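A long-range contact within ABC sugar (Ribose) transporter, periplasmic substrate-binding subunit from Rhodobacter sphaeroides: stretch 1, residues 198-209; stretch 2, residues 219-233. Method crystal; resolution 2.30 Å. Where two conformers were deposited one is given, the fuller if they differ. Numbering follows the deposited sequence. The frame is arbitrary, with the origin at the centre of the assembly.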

# COMPACT_ATOMS: atom_id res chain seq x y z
N CYS A 198 -4.26 -5.22 -4.05
CA CYS A 198 -3.60 -3.91 -4.09
C CYS A 198 -2.33 -3.91 -3.23
O CYS A 198 -1.61 -2.91 -3.18
CB CYS A 198 -4.55 -2.78 -3.67
SG CYS A 198 -4.99 -2.77 -1.90
N TRP A 199 -2.07 -5.04 -2.58
CA TRP A 199 -0.86 -5.21 -1.78
C TRP A 199 -0.43 -6.67 -1.67
O TRP A 199 -1.21 -7.58 -1.94
CB TRP A 199 -0.98 -4.52 -0.40
CG TRP A 199 -2.01 -5.08 0.54
CD1 TRP A 199 -3.32 -5.35 0.27
CD2 TRP A 199 -1.81 -5.41 1.92
NE1 TRP A 199 -3.94 -5.85 1.39
CE2 TRP A 199 -3.04 -5.89 2.42
CE3 TRP A 199 -0.71 -5.35 2.78
CZ2 TRP A 199 -3.20 -6.31 3.74
CZ3 TRP A 199 -0.87 -5.76 4.10
CH2 TRP A 199 -2.10 -6.25 4.56
N ASP A 200 0.84 -6.85 -1.29
CA ASP A 200 1.60 -8.11 -1.27
C ASP A 200 1.08 -9.22 -0.37
O ASP A 200 1.05 -10.39 -0.77
CB ASP A 200 3.00 -7.82 -0.73
CG ASP A 200 4.04 -7.84 -1.79
OD1 ASP A 200 3.77 -8.43 -2.86
OD2 ASP A 200 5.12 -7.28 -1.55
N VAL A 201 0.78 -8.83 0.86
CA VAL A 201 0.59 -9.76 1.98
C VAL A 201 -0.50 -10.83 1.74
O VAL A 201 -0.21 -12.01 1.92
CB VAL A 201 0.51 -8.99 3.35
CG1 VAL A 201 0.26 -9.91 4.52
CG2 VAL A 201 1.81 -8.22 3.58
N PRO A 202 -1.72 -10.44 1.28
CA PRO A 202 -2.68 -11.51 0.94
C PRO A 202 -2.23 -12.44 -0.19
O PRO A 202 -2.62 -13.61 -0.22
CB PRO A 202 -3.95 -10.74 0.52
CG PRO A 202 -3.48 -9.38 0.19
CD PRO A 202 -2.30 -9.10 1.05
N MET A 203 -1.42 -11.94 -1.11
CA MET A 203 -0.94 -12.75 -2.22
C MET A 203 0.06 -13.81 -1.78
O MET A 203 0.22 -14.83 -2.45
CB MET A 203 -0.41 -11.88 -3.37
CG MET A 203 -1.48 -11.02 -4.07
SD MET A 203 -2.87 -11.96 -4.74
CE MET A 203 -4.07 -11.92 -3.43
N ILE A 204 0.72 -13.58 -0.63
CA ILE A 204 1.58 -14.59 -0.01
C ILE A 204 0.75 -15.82 0.36
O ILE A 204 1.13 -16.95 0.06
CB ILE A 204 2.35 -14.04 1.21
CG1 ILE A 204 3.34 -12.95 0.78
CG2 ILE A 204 3.13 -15.15 1.93
CD1 ILE A 204 3.73 -11.97 1.89
N GLY A 205 -0.41 -15.58 0.97
CA GLY A 205 -1.37 -16.63 1.28
C GLY A 205 -1.99 -17.29 0.07
O GLY A 205 -2.10 -18.52 0.01
N ALA A 206 -2.38 -16.48 -0.91
CA ALA A 206 -3.02 -16.98 -2.14
C ALA A 206 -2.10 -17.93 -2.90
O ALA A 206 -2.54 -18.97 -3.38
CB ALA A 206 -3.46 -15.82 -3.03
N THR A 207 -0.82 -17.57 -2.97
CA THR A 207 0.22 -18.39 -3.58
C THR A 207 0.39 -19.71 -2.85
O THR A 207 0.43 -20.77 -3.50
CB THR A 207 1.56 -17.62 -3.62
OG1 THR A 207 1.33 -16.32 -4.16
CG2 THR A 207 2.60 -18.34 -4.47
N GLN A 208 0.48 -19.65 -1.52
CA GLN A 208 0.60 -20.85 -0.67
C GLN A 208 -0.55 -21.84 -0.91
O GLN A 208 -0.31 -23.05 -1.03
CB GLN A 208 0.67 -20.45 0.79
CG GLN A 208 2.05 -19.95 1.25
CD GLN A 208 2.00 -19.23 2.59
OE1 GLN A 208 3.03 -18.73 3.07
NE2 GLN A 208 0.81 -19.16 3.19
N ALA A 209 -1.78 -21.30 -1.00
CA ALA A 209 -2.99 -22.09 -1.28
C ALA A 209 -2.98 -22.79 -2.64
O ALA A 209 -3.34 -23.96 -2.73
CB ALA A 209 -4.24 -21.21 -1.15
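Stretch 2, residues 219-233: RTYGVDGSPEFVEMV

Stretch 1 enters through a short loop and runs as a helix to Ala 209 and beyond; stretch 2 begins as a strand, turns a corner at Val 223, and after a short loop starts a second helix at Pro 227, with Ser 226 in the N-cap position. The strand runs nearly antiparallel to the first helix (168°, axes 7.5 Å apart at closest approach), whereas the second helix crosses it at 48°, 9.3 Å away. The backbones come nearest at the corner, where the CA atoms of Trp 199 and Val 223 are 4.4 Å apart. Here Val 223 O accepts a weak hydrogen bond from Asp 200 N (2.7 Å) and a CA-H...O contact from Trp 199 CA (3.2 Å). Gly 222 fits close by, its CA 4.2 Å from Met 203 CG; a CB on it would lie tight against that same CG and Trp 199 O.

The carboxylate of Asp 200 reaches into the loop ahead of the second helix. Asp 200 OD2 takes a well-aligned hydrogen bond from Ser 226 N (2.5 Å, 163°) and weak ones from Gly 225 N (2.6 Å) and Ser 226 OG (3.2 Å). Asp 200 OD1 has no polar partner and lies 3.1 Å from Phe 229 CD2. Phe 229, chi1 t, is a knob among Asp 200, Met 203, Ile 204 and Thr 207: its CE1 is 3.5 Å from Met 203 CB, its CB 4.0 Å from Ile 204 CG1, and Thr 207 OG1 meets the ring edge. Thr 207 OG1 donates to Met 203 O (2.5 Å) within its own helix and accepts from Thr 220 OG1 (3.0 Å), tying helix to strand. One turn beyond Phe 229, Met 232 extends the apolar contact, its CE 3.9 Å from Ile 204 CG2.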

# COMPACT_ATOMS: atom_id res chain seq x y z
N ARG A 219 -1.60 -17.58 -11.72
CA ARG A 219 -0.55 -16.71 -11.21
C ARG A 219 -1.14 -15.61 -10.32
O ARG A 219 -2.27 -15.18 -10.53
CB ARG A 219 0.29 -16.13 -12.34
CG ARG A 219 1.11 -17.16 -13.14
CD ARG A 219 2.31 -17.69 -12.35
NE ARG A 219 3.15 -18.59 -13.15
CZ ARG A 219 3.15 -19.92 -13.06
NH1 ARG A 219 2.36 -20.54 -12.20
NH2 ARG A 219 3.96 -20.62 -13.84
N THR A 220 -0.37 -15.19 -9.32
CA THR A 220 -0.81 -14.12 -8.41
C THR A 220 -0.03 -12.83 -8.63
O THR A 220 1.13 -12.86 -9.03
CB THR A 220 -0.70 -14.50 -6.91
OG1 THR A 220 0.68 -14.68 -6.55
CG2 THR A 220 -1.50 -15.77 -6.59
N TYR A 221 -0.68 -11.70 -8.36
CA TYR A 221 -0.12 -10.37 -8.62
C TYR A 221 -0.44 -9.43 -7.49
O TYR A 221 -1.59 -9.33 -7.06
CB TYR A 221 -0.67 -9.80 -9.94
CG TYR A 221 -0.36 -10.69 -11.12
CD1 TYR A 221 -1.21 -11.74 -11.46
CD2 TYR A 221 0.80 -10.51 -11.87
CE1 TYR A 221 -0.92 -12.58 -12.51
CE2 TYR A 221 1.10 -11.35 -12.93
CZ TYR A 221 0.22 -12.37 -13.25
OH TYR A 221 0.48 -13.21 -14.29
N GLY A 222 0.58 -8.71 -7.01
CA GLY A 222 0.38 -7.75 -5.93
C GLY A 222 1.41 -6.65 -5.95
O GLY A 222 2.21 -6.56 -6.88
N VAL A 223 1.39 -5.82 -4.91
CA VAL A 223 2.19 -4.60 -4.85
C VAL A 223 2.87 -4.52 -3.49
O VAL A 223 2.22 -4.80 -2.49
CB VAL A 223 1.29 -3.34 -5.01
CG1 VAL A 223 2.06 -2.06 -4.65
CG2 VAL A 223 0.68 -3.25 -6.41
N ASP A 224 4.17 -4.20 -3.48
CA ASP A 224 4.94 -3.69 -2.32
C ASP A 224 6.39 -4.11 -2.39
O ASP A 224 7.28 -3.28 -2.24
CB ASP A 224 4.39 -4.08 -0.94
CG ASP A 224 3.35 -3.10 -0.43
OD1 ASP A 224 3.07 -2.12 -1.15
OD2 ASP A 224 2.79 -3.34 0.66
N GLY A 225 6.62 -5.39 -2.63
CA GLY A 225 7.96 -5.93 -2.64
C GLY A 225 8.40 -6.49 -1.29
O GLY A 225 9.58 -6.42 -0.94
N SER A 226 7.44 -7.04 -0.54
CA SER A 226 7.73 -7.73 0.73
C SER A 226 8.60 -8.95 0.43
O SER A 226 8.28 -9.72 -0.49
CB SER A 226 6.43 -8.14 1.44
OG SER A 226 5.85 -9.30 0.86
N PRO A 227 9.70 -9.13 1.20
CA PRO A 227 10.74 -10.14 0.94
C PRO A 227 10.23 -11.54 0.62
O PRO A 227 10.78 -12.20 -0.26
CB PRO A 227 11.56 -10.14 2.23
CG PRO A 227 11.44 -8.74 2.72
CD PRO A 227 10.03 -8.32 2.39
N GLU A 228 9.17 -11.97 1.31
CA GLU A 228 8.52 -13.27 1.05
C GLU A 228 7.84 -13.37 -0.31
O GLU A 228 7.92 -14.42 -0.95
CB GLU A 228 7.56 -13.66 2.19
CG GLU A 228 7.25 -12.54 3.20
CD GLU A 228 6.28 -12.97 4.32
OE1 GLU A 228 5.92 -12.10 5.15
OE2 GLU A 228 5.88 -14.15 4.36
N PHE A 229 7.20 -12.30 -0.77
CA PHE A 229 6.56 -12.35 -2.09
C PHE A 229 7.54 -12.21 -3.26
O PHE A 229 7.39 -12.88 -4.29
CB PHE A 229 5.38 -11.38 -2.22
CG PHE A 229 4.46 -11.70 -3.36
CD1 PHE A 229 3.60 -12.80 -3.29
CD2 PHE A 229 4.46 -10.94 -4.53
CE1 PHE A 229 2.75 -13.12 -4.35
CE2 PHE A 229 3.62 -11.24 -5.59
CZ PHE A 229 2.76 -12.33 -5.51
N VAL A 230 8.54 -11.35 -3.10
CA VAL A 230 9.65 -11.22 -4.06
C VAL A 230 10.33 -12.57 -4.33
O VAL A 230 10.48 -12.98 -5.48
CB VAL A 230 10.68 -10.17 -3.56
CG1 VAL A 230 11.94 -10.16 -4.42
CG2 VAL A 230 10.06 -8.80 -3.52
N GLU A 231 10.71 -13.25 -3.25
CA GLU A 231 11.32 -14.57 -3.32
C GLU A 231 10.44 -15.62 -4.01
O GLU A 231 10.94 -16.49 -4.72
CB GLU A 231 11.68 -15.03 -1.91
CG GLU A 231 12.90 -15.94 -1.85
CD GLU A 231 13.15 -16.51 -0.47
OE1 GLU A 231 12.55 -16.02 0.51
OE2 GLU A 231 13.96 -17.46 -0.37
N MET A 232 9.12 -15.52 -3.79
CA MET A 232 8.13 -16.37 -4.48
C MET A 232 8.06 -16.07 -5.98
O MET A 232 7.91 -16.99 -6.79
CB MET A 232 6.74 -16.18 -3.86
CG MET A 232 6.49 -16.93 -2.56
SD MET A 232 4.99 -16.32 -1.77
CE MET A 232 4.61 -17.68 -0.68
N VAL A 233 8.14 -14.79 -6.35
CA VAL A 233 8.15 -14.36 -7.75
C VAL A 233 9.40 -14.87 -8.46
O VAL A 233 9.32 -15.38 -9.59
CB VAL A 233 8.02 -12.81 -7.88
CG1 VAL A 233 8.44 -12.30 -9.27
CG2 VAL A 233 6.59 -12.38 -7.57